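Local coordinates for protein DNA polymerase sliding clamp 2 (Sulfolobus tokodaii, PDB 3AIZ) that serves as a subunit of the ring that encircles DNA, a moving platform tethering DNA polymerase and other proteins to it, at residues L15-L20 against G238-F242; E32-S37 against I49-K54; G140-I146 against F209-S215. The contacts are given in a common frame with arbitrary orientation. Residue numbers count along the deposited sequence, not the author numbering.

Contact 1: residues L15-L20 against G238-F242; sequences LLSGLL and GQLIF
Leu15 and Leu16 are helical (phi/psi -59/-53 and -61/-34), a type I beta turn follows from Leu16 to Leu19, and Leu19 and Leu20 are extended, with psi 100° and 133°. Gly18 N bonds to Leu15 O at 2.9 Å, and Leu19 N reaches Leu16 O weakly at 3.3 Å. Opposite, Gly238 (-45/137) leads into the strand 239-242. The closest CA pair is Leu15 with Leu240, 6.3 Å, and no hydrogen bond crosses.

Leu240 and Phe242, two positions apart on the strand, both point toward the turn. Leu15, chi1 m and chi2 t, sets CD2 3.9 Å from Leu240 CG and CD1 3.6 Å from Gly238 CA. Leu240 has a chi1 of -100°, between wells, and places CD1 3.7 Å from Leu15 O and 4.1 Å from Gly18 CA. A CB on either Gly18 or Gly238 would collide with the leucine opposite, so both sites suit a bare backbone. Phe242, chi1 m, brings CZ, at the ring edge, 3.7 Å from Gly18 O, while Leu20 CD1 lies 4.3 Å from Phe242 CE2.

The end of helix 9-16 and its beta turn, in the N-terminal half, pack on the last strand of the C-terminal half. Held mainly by leucine and phenylalanine against glycine backbone, the contact rests on apolar fit; directional bonds between the halves lie in the sheet, where Gln239 and Ile241 pair with strand 46-53.

Contact 2: residues E32-S37 against I49-K54; sequences EDSIFS and IFKIPK
An antiparallel beta hairpin, strands 34-40 and 46-53, makes this contact within the N-terminal domain, in the part of the sheet that runs on into the C-terminal half. The axes of segments 34-37 and 49-53 approach to 4.6 Å at 173°. Ile35 with Ile52 and Ser37 with Phe50 are hydrogen-bonded pairs: Ile35 N to Ile52 O 3.1 Å, Ile52 N to Ile35 O 2.8 Å, Ser37 N to Phe50 O 2.8 Å and Phe50 N to Ser37 O 2.7 Å. Ser34 with Pro53 and Phe36 with Lys51 are non-hydrogen-bonded pairs, with CA atoms 4.3 and 4.2 Å apart. Proline suits its place, since Ser34 needs no N-H from it. Beyond it Lys54, in a 3-10 conformation, adds one more hydrogen bond past the end of the ladder, Lys54 N to Asp33 O at 2.8 Å, and its CD lies 3.2 Å from Glu32 O.

Ile35, Ile52 and Phe50 share one face with Ser37, whose small CB sits 4.1 Å from Phe50 CD2 and whose OG bonds to Ile27 O. The other face carries Ser34, Phe36, Lys51 and Pro53. Phe36, chi1 p, meets Lys51 CB to CB at 4.0 Å before its ring turns away, and Lys51 NZ forms a salt bridge with Glu127, probably in the connector between domains, which in PCNA crosses this outer face.

Strand 25-30 flanks the hairpin beside 34-40, and strand 239-244 beside 46-53, while Phe12 and Leu15 of helix 9-16 cover Phe50.

Contact 3: residues G140-I146 against F209-S215; sequences GDVLKDI and FKVTSIS
Phe209 lays its ring against Leu143, whose CG sits over one face and whose CD2 makes an off-centre CH-pi contact, 4.0 Å from the ring centroid and 30° off the normal. Leu143 CD2 is 3.6 Å from Phe209 CE2, and Ile146 CG2 meets the ring edge at Phe209 CE2, 4.4 Å. The backbones run in roughly opposite senses, with nearest CA pairs Gly140-Ser213 3.8 Å, Lys144-Lys210 4.4 Å and Leu143-Phe209 5.3 Å. Such a helix pair on the sheet's inner side is the PCNA pattern, repeated in each domain. Gly140 permits the closest approach: a CB would strike Thr212 O, whereas its CA makes a CA-H...O contact there at 3.2 Å and Gly140 N bonds to Ser215 O at 3.0 Å. Residues 212-214 are 3-10; Thr212 OG1, chi1 p, donates a hydrogen bond to Phe209 O at 2.7 Å. On the solvent side, the extended Lys144 lays CD 3.7 Å from Ser213 CB, while Ile146 and, clear of 209-215, Val142 pack on the neighbouring PCNA3 chain.

In the fold
The centre of contact 1 lies about 3 Å from that of the chain, and the contact is almost wholly apolar; it meets both others. Strand 239-244 adjoins strand 46-53 of contact 2, with probable backbone hydrogen bonds Gln239 N to Lys51 O, 2.9 Å, and Ile241 O to Ile49 N, 2.8 Å. On the helix-bearing face of the same strand, Val211 and Ile214 of contact 3 pack on Leu240. Contacts 2 and 3 do not touch, their centres being about 23 Å apart on opposite sides of the chain's centre. Their chemistry differs accordingly: a backbone ladder within the sheet for contact 2, helix packing with a glycine approach for contact 3, each grading into charged, exposed residues at its margin.

Contact 1: residues L15-L20 against G238-F242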
loop_
_atom_site.group_PDB
_atom_site.type_symbol
_atom_site.label_atom_id
_atom_site.label_comp_id
_atom_site.label_asym_id
_atom_site.label_seq_id
_atom_site.Cartn_x
_atom_site.Cartn_y
_atom_site.Cartn_z
ATOM N N LEU A 15 25.852 -14.345 -0.439
ATOM C CA LEU A 15 26.742 -15.226 0.303
ATOM C C LEU A 15 26.538 -15.074 1.808
ATOM O O LEU A 15 26.308 -16.056 2.513
ATOM C CB LEU A 15 28.199 -14.943 -0.068
ATOM C CG LEU A 15 28.513 -15.099 -1.558
ATOM C CD1 LEU A 15 29.917 -14.612 -1.882
ATOM C CD2 LEU A 15 28.323 -16.544 -1.997
ATOM N N LEU A 16 26.612 -13.840 2.292
ATOM C CA LEU A 16 26.475 -13.569 3.719
ATOM C C LEU A 16 25.115 -14.007 4.266
ATOM O O LEU A 16 25.010 -14.436 5.416
ATOM C CB LEU A 16 26.705 -12.085 4.011
ATOM C CG LEU A 16 28.103 -11.544 3.708
ATOM C CD1 LEU A 16 28.167 -10.052 3.982
ATOM C CD2 LEU A 16 29.155 -12.283 4.520
ATOM N N SER A 17 24.080 -13.897 3.441
ATOM C CA SER A 17 22.733 -14.270 3.859
ATOM C C SER A 17 22.577 -15.786 3.897
ATOM O O SER A 17 21.560 -16.304 4.359
ATOM C CB SER A 17 21.689 -13.660 2.923
ATOM O OG SER A 17 21.721 -14.285 1.651
ATOM N N GLY A 18 23.590 -16.491 3.406
ATOM C CA GLY A 18 23.563 -17.939 3.364
ATOM C C GLY A 18 24.247 -18.577 4.557
ATOM O O GLY A 18 24.204 -19.794 4.730
ATOM N N LEU A 19 24.883 -17.755 5.385
ATOM C CA LEU A 19 25.558 -18.251 6.577
ATOM C C LEU A 19 24.545 -18.745 7.609
ATOM O O LEU A 19 23.952 -17.952 8.340
ATOM C CB LEU A 19 26.452 -17.165 7.178
ATOM C CG LEU A 19 27.515 -16.591 6.239
ATOM C CD1 LEU A 19 28.391 -15.582 6.962
ATOM C CD2 LEU A 19 28.365 -17.699 5.646
ATOM N N LEU A 20 24.352 -20.061 7.658
ATOM C CA LEU A 20 23.360 -20.671 8.541
ATOM C C LEU A 20 23.752 -20.602 10.014
ATOM O O LEU A 20 24.884 -20.914 10.383
ATOM C CB LEU A 20 23.114 -22.128 8.144
ATOM C CG LEU A 20 22.420 -22.371 6.803
ATOM C CD1 LEU A 20 22.465 -23.845 6.443
ATOM C CD2 LEU A 20 20.985 -21.867 6.841
ATOM N N GLY A 238 32.621 -15.166 -5.877
ATOM C CA GLY A 238 32.254 -15.446 -4.500
ATOM C C GLY A 238 31.655 -16.831 -4.358
ATOM O O GLY A 238 30.827 -17.246 -5.169
ATOM N N GLN A 239 32.066 -17.546 -3.318
ATOM C CA GLN A 239 31.724 -18.955 -3.201
ATOM C C GLN A 239 31.278 -19.345 -1.796
ATOM O O GLN A 239 31.907 -18.972 -0.806
ATOM C CB GLN A 239 32.920 -19.808 -3.633
ATOM C CG GLN A 239 32.661 -21.301 -3.663
ATOM C CD GLN A 239 33.815 -22.073 -4.275
ATOM O OE1 GLN A 239 34.811 -21.485 -4.699
ATOM N NE2 GLN A 239 33.683 -23.394 -4.328
ATOM N N LEU A 240 30.181 -20.092 -1.723
ATOM C CA LEU A 240 29.730 -20.680 -0.468
ATOM C C LEU A 240 30.085 -22.159 -0.452
ATOM O O LEU A 240 29.896 -22.861 -1.443
ATOM C CB LEU A 240 28.222 -20.500 -0.289
ATOM C CG LEU A 240 27.770 -19.356 0.619
ATOM C CD1 LEU A 240 26.253 -19.251 0.634
ATOM C CD2 LEU A 240 28.308 -19.548 2.027
ATOM N N ILE A 241 30.607 -22.629 0.673
ATOM C CA ILE A 241 31.010 -24.022 0.794
ATOM C C ILE A 241 30.509 -24.611 2.102
ATOM O O ILE A 241 30.771 -24.070 3.176
ATOM C CB ILE A 241 32.541 -24.177 0.720
ATOM C CG1 ILE A 241 33.076 -23.564 -0.577
ATOM C CG2 ILE A 241 32.933 -25.643 0.829
ATOM C CD1 ILE A 241 34.576 -23.643 -0.714
ATOM N N PHE A 242 29.784 -25.719 2.007
ATOM C CA PHE A 242 29.234 -26.368 3.188
ATOM C C PHE A 242 29.821 -27.758 3.379
ATOM O O PHE A 242 30.141 -28.447 2.415
ATOM C CB PHE A 242 27.711 -26.459 3.091
ATOM C CG PHE A 242 27.026 -25.125 3.044
ATOM C CD1 PHE A 242 26.708 -24.538 1.831
ATOM C CD2 PHE A 242 26.696 -24.461 4.213
ATOM C CE1 PHE A 242 26.077 -23.312 1.784
ATOM C CE2 PHE A 242 26.065 -23.234 4.173
ATOM C CZ PHE A 242 25.755 -22.659 2.957
#

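Contact 2: residues E32-S37 against I49-K54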
loop_
_atom_site.group_PDB
_atom_site.type_symbol
_atom_site.label_atom_id
_atom_site.label_comp_id
_atom_site.label_asym_id
_atom_site.label_seq_id
_atom_site.Cartn_x
_atom_site.Cartn_y
_atom_site.Cartn_z
ATOM N N GLU A 32 46.684 -14.215 1.205
ATOM C CA GLU A 32 47.246 -13.963 -0.115
ATOM C C GLU A 32 46.397 -14.605 -1.208
ATOM O O GLU A 32 46.276 -14.068 -2.309
ATOM C CB GLU A 32 48.680 -14.492 -0.194
ATOM C CG GLU A 32 49.356 -14.255 -1.538
ATOM C CD GLU A 32 50.697 -14.958 -1.652
ATOM O OE1 GLU A 32 50.987 -15.830 -0.804
ATOM O OE2 GLU A 32 51.457 -14.644 -2.591
ATOM N N ASP A 33 45.802 -15.751 -0.894
ATOM C CA ASP A 33 45.082 -16.534 -1.891
ATOM C C ASP A 33 43.571 -16.294 -1.905
ATOM O O ASP A 33 42.901 -16.623 -2.883
ATOM C CB ASP A 33 45.375 -18.026 -1.713
ATOM C CG ASP A 33 46.816 -18.376 -2.030
ATOM O OD1 ASP A 33 47.547 -17.493 -2.531
ATOM O OD2 ASP A 33 47.217 -19.533 -1.782
ATOM N N SER A 34 43.038 -15.725 -0.828
ATOM C CA SER A 34 41.603 -15.469 -0.762
ATOM C C SER A 34 41.173 -14.757 0.512
ATOM O O SER A 34 41.830 -14.849 1.548
ATOM C CB SER A 34 40.826 -16.783 -0.873
ATOM O OG SER A 34 40.952 -17.546 0.316
ATOM N N ILE A 35 40.056 -14.044 0.418
ATOM C CA ILE A 35 39.356 -13.559 1.594
ATOM C C ILE A 35 38.344 -14.631 1.950
ATOM O O ILE A 35 37.650 -15.143 1.073
ATOM C CB ILE A 35 38.608 -12.250 1.309
ATOM C CG1 ILE A 35 39.578 -11.172 0.821
ATOM C CG2 ILE A 35 37.864 -11.777 2.550
ATOM C CD1 ILE A 35 38.900 -9.871 0.456
ATOM N N PHE A 36 38.260 -14.991 3.225
ATOM C CA PHE A 36 37.339 -16.046 3.619
ATOM C C PHE A 36 36.931 -15.974 5.082
ATOM O O PHE A 36 37.632 -15.399 5.912
ATOM C CB PHE A 36 37.942 -17.419 3.323
ATOM C CG PHE A 36 39.056 -17.806 4.253
ATOM C CD1 PHE A 36 40.377 -17.572 3.910
ATOM C CD2 PHE A 36 38.781 -18.407 5.471
ATOM C CE1 PHE A 36 41.400 -17.929 4.764
ATOM C CE2 PHE A 36 39.802 -18.765 6.328
ATOM C CZ PHE A 36 41.113 -18.526 5.974
ATOM N N SER A 37 35.785 -16.573 5.382
ATOM C CA SER A 37 35.298 -16.688 6.746
ATOM C C SER A 37 34.714 -18.081 6.932
ATOM O O SER A 37 33.959 -18.557 6.086
ATOM C CB SER A 37 34.234 -15.628 7.024
ATOM O OG SER A 37 33.776 -15.708 8.362
ATOM N N ILE A 49 31.391 -22.208 5.164
ATOM C CA ILE A 49 32.553 -21.506 4.639
ATOM C C ILE A 49 32.160 -20.466 3.599
ATOM O O ILE A 49 31.419 -20.753 2.660
ATOM C CB ILE A 49 33.569 -22.475 4.004
ATOM C CG1 ILE A 49 34.146 -23.418 5.059
ATOM C CG2 ILE A 49 34.689 -21.706 3.329
ATOM C CD1 ILE A 49 35.138 -24.409 4.500
ATOM N N PHE A 50 32.662 -19.252 3.784
ATOM C CA PHE A 50 32.520 -18.191 2.801
ATOM C C PHE A 50 33.905 -17.898 2.248
ATOM O O PHE A 50 34.823 -17.600 3.007
ATOM C CB PHE A 50 31.927 -16.945 3.460
ATOM C CG PHE A 50 32.180 -15.676 2.704
ATOM C CD1 PHE A 50 31.521 -15.417 1.516
ATOM C CD2 PHE A 50 33.070 -14.734 3.189
ATOM C CE1 PHE A 50 31.753 -14.247 0.822
ATOM C CE2 PHE A 50 33.305 -13.564 2.500
ATOM C CZ PHE A 50 32.645 -13.320 1.314
ATOM N N LYS A 51 34.069 -17.998 0.932
ATOM C CA LYS A 51 35.393 -17.841 0.335
ATOM C C LYS A 51 35.395 -17.114 -1.009
ATOM O O LYS A 51 34.627 -17.445 -1.911
ATOM C CB LYS A 51 36.083 -19.203 0.201
ATOM C CG LYS A 51 37.402 -19.161 -0.556
ATOM C CD LYS A 51 38.212 -20.429 -0.338
ATOM C CE LYS A 51 37.462 -21.660 -0.815
ATOM N NZ LYS A 51 38.193 -22.921 -0.494
ATOM N N ILE A 52 36.273 -16.124 -1.131
ATOM C CA ILE A 52 36.481 -15.418 -2.389
ATOM C C ILE A 52 37.935 -15.540 -2.837
ATOM O O ILE A 52 38.813 -14.865 -2.298
ATOM C CB ILE A 52 36.130 -13.925 -2.272
ATOM C CG1 ILE A 52 34.705 -13.747 -1.748
ATOM C CG2 ILE A 52 36.296 -13.235 -3.616
ATOM C CD1 ILE A 52 34.248 -12.304 -1.709
ATOM N N PRO A 53 38.195 -16.407 -3.825
ATOM C CA PRO A 53 39.550 -16.582 -4.360
ATOM C C PRO A 53 40.146 -15.249 -4.798
ATOM O O PRO A 53 39.408 -14.356 -5.211
ATOM C CB PRO A 53 39.326 -17.485 -5.576
ATOM C CG PRO A 53 38.082 -18.239 -5.256
ATOM C CD PRO A 53 37.217 -17.285 -4.489
ATOM N N LYS A 54 41.465 -15.122 -4.707
ATOM C CA LYS A 54 42.141 -13.876 -5.054
ATOM C C LYS A 54 41.966 -13.537 -6.531
ATOM O O LYS A 54 42.165 -12.395 -6.942
ATOM C CB LYS A 54 43.630 -13.951 -4.708
ATOM C CG LYS A 54 44.438 -14.845 -5.635
ATOM C CD LYS A 54 45.929 -14.590 -5.482
ATOM C CE LYS A 54 46.731 -15.338 -6.536
ATOM N NZ LYS A 54 48.188 -15.031 -6.447
#

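Contact 3: residues G140-I146 against F209-S215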
loop_
_atom_site.group_PDB
_atom_site.type_symbol
_atom_site.label_atom_id
_atom_site.label_comp_id
_atom_site.label_asym_id
_atom_site.label_seq_id
_atom_site.Cartn_x
_atom_site.Cartn_y
_atom_site.Cartn_z
ATOM N N GLY A 140 20.457 -24.782 -8.077
ATOM C CA GLY A 140 20.064 -24.740 -6.680
ATOM C C GLY A 140 18.572 -24.868 -6.444
ATOM O O GLY A 140 18.143 -25.361 -5.402
ATOM N N ASP A 141 17.776 -24.421 -7.410
ATOM C CA ASP A 141 16.324 -24.489 -7.290
ATOM C C ASP A 141 15.845 -25.923 -7.074
ATOM O O ASP A 141 14.923 -26.170 -6.295
ATOM C CB ASP A 141 15.650 -23.876 -8.520
ATOM C CG ASP A 141 15.816 -22.368 -8.585
ATOM O OD1 ASP A 141 15.601 -21.699 -7.551
ATOM O OD2 ASP A 141 16.158 -21.850 -9.670
ATOM N N VAL A 142 16.480 -26.865 -7.763
ATOM C CA VAL A 142 16.136 -28.273 -7.616
ATOM C C VAL A 142 16.384 -28.741 -6.187
ATOM O O VAL A 142 15.517 -29.356 -5.567
ATOM C CB VAL A 142 16.939 -29.159 -8.583
ATOM C CG1 VAL A 142 16.588 -30.621 -8.369
ATOM C CG2 VAL A 142 16.679 -28.744 -10.022
ATOM N N LEU A 143 17.573 -28.450 -5.669
ATOM C CA LEU A 143 17.920 -28.828 -4.305
ATOM C C LEU A 143 16.951 -28.197 -3.310
ATOM O O LEU A 143 16.570 -28.818 -2.318
ATOM C CB LEU A 143 19.361 -28.425 -3.982
ATOM C CG LEU A 143 20.443 -29.080 -4.845
ATOM C CD1 LEU A 143 21.822 -28.551 -4.482
ATOM C CD2 LEU A 143 20.393 -30.595 -4.711
ATOM N N LYS A 144 16.550 -26.959 -3.583
ATOM C CA LYS A 144 15.566 -26.281 -2.752
ATOM C C LYS A 144 14.247 -27.046 -2.770
ATOM O O LYS A 144 13.614 -27.230 -1.733
ATOM C CB LYS A 144 15.353 -24.846 -3.234
ATOM C CG LYS A 144 14.437 -24.018 -2.348
ATOM C CD LYS A 144 14.387 -22.576 -2.822
ATOM C CE LYS A 144 13.601 -21.701 -1.863
ATOM N NZ LYS A 144 13.617 -20.272 -2.287
ATOM N N ASP A 145 13.842 -27.493 -3.955
ATOM C CA ASP A 145 12.633 -28.298 -4.096
ATOM C C ASP A 145 12.737 -29.583 -3.281
ATOM O O ASP A 145 11.789 -29.977 -2.601
ATOM C CB ASP A 145 12.367 -28.625 -5.568
ATOM C CG ASP A 145 11.910 -27.415 -6.361
ATOM O OD1 ASP A 145 11.391 -26.459 -5.744
ATOM O OD2 ASP A 145 12.062 -27.420 -7.602
ATOM N N ILE A 146 13.893 -30.234 -3.353
ATOM C CA ILE A 146 14.142 -31.449 -2.586
ATOM C C ILE A 146 14.104 -31.169 -1.086
ATOM O O ILE A 146 13.668 -32.008 -0.298
ATOM C CB ILE A 146 15.496 -32.082 -2.957
ATOM C CG1 ILE A 146 15.474 -32.563 -4.409
ATOM C CG2 ILE A 146 15.825 -33.232 -2.021
ATOM C CD1 ILE A 146 16.757 -33.227 -4.850
ATOM N N PHE A 209 20.432 -26.898 1.568
ATOM C CA PHE A 209 19.848 -27.003 0.235
ATOM C C PHE A 209 19.024 -25.775 -0.133
ATOM O O PHE A 209 19.122 -25.264 -1.248
ATOM C CB PHE A 209 18.990 -28.265 0.126
ATOM C CG PHE A 209 19.758 -29.484 -0.292
ATOM C CD1 PHE A 209 21.106 -29.603 -0.001
ATOM C CD2 PHE A 209 19.132 -30.513 -0.976
ATOM C CE1 PHE A 209 21.816 -30.723 -0.386
ATOM C CE2 PHE A 209 19.837 -31.637 -1.362
ATOM C CZ PHE A 209 21.179 -31.743 -1.067
ATOM N N LYS A 210 18.216 -25.305 0.811
ATOM C CA LYS A 210 17.368 -24.141 0.584
ATOM C C LYS A 210 18.209 -22.921 0.216
ATOM O O LYS A 210 17.806 -22.101 -0.608
ATOM C CB LYS A 210 16.518 -23.855 1.824
ATOM C CG LYS A 210 15.499 -22.740 1.654
ATOM C CD LYS A 210 14.579 -22.656 2.866
ATOM C CE LYS A 210 13.611 -21.485 2.757
ATOM N NZ LYS A 210 14.315 -20.170 2.765
ATOM N N VAL A 211 19.385 -22.818 0.826
ATOM C CA VAL A 211 20.286 -21.694 0.592
ATOM C C VAL A 211 20.950 -21.754 -0.784
ATOM O O VAL A 211 21.212 -20.721 -1.401
ATOM C CB VAL A 211 21.379 -21.624 1.681
ATOM C CG1 VAL A 211 22.464 -20.632 1.293
ATOM C CG2 VAL A 211 20.766 -21.258 3.023
ATOM N N THR A 212 21.213 -22.964 -1.265
ATOM C CA THR A 212 21.937 -23.150 -2.519
ATOM C C THR A 212 21.170 -22.638 -3.735
ATOM O O THR A 212 21.680 -22.678 -4.854
ATOM C CB THR A 212 22.291 -24.631 -2.753
ATOM O OG1 THR A 212 21.103 -25.366 -3.072
ATOM C CG2 THR A 212 22.941 -25.228 -1.516
ATOM N N SER A 213 19.948 -22.160 -3.519
ATOM C CA SER A 213 19.119 -21.673 -4.618
ATOM C C SER A 213 19.701 -20.414 -5.260
ATOM O O SER A 213 19.359 -20.072 -6.393
ATOM C CB SER A 213 17.685 -21.415 -4.147
ATOM O OG SER A 213 17.638 -20.385 -3.175
ATOM N N ILE A 214 20.586 -19.733 -4.536
ATOM C CA ILE A 214 21.214 -18.514 -5.039
ATOM C C ILE A 214 22.220 -18.810 -6.149
ATOM O O ILE A 214 22.787 -17.894 -6.747
ATOM C CB ILE A 214 21.934 -17.740 -3.915
ATOM C CG1 ILE A 214 23.184 -18.499 -3.460
ATOM C CG2 ILE A 214 20.988 -17.483 -2.750
ATOM C CD1 ILE A 214 23.962 -17.798 -2.370
ATOM N N SER A 215 22.445 -20.092 -6.414
ATOM C CA SER A 215 23.368 -20.507 -7.463
ATOM C C SER A 215 22.651 -21.357 -8.502
ATOM O O SER A 215 21.673 -22.036 -8.195
ATOM C CB SER A 215 24.541 -21.288 -6.870
ATOM O OG SER A 215 25.408 -21.761 -7.886
#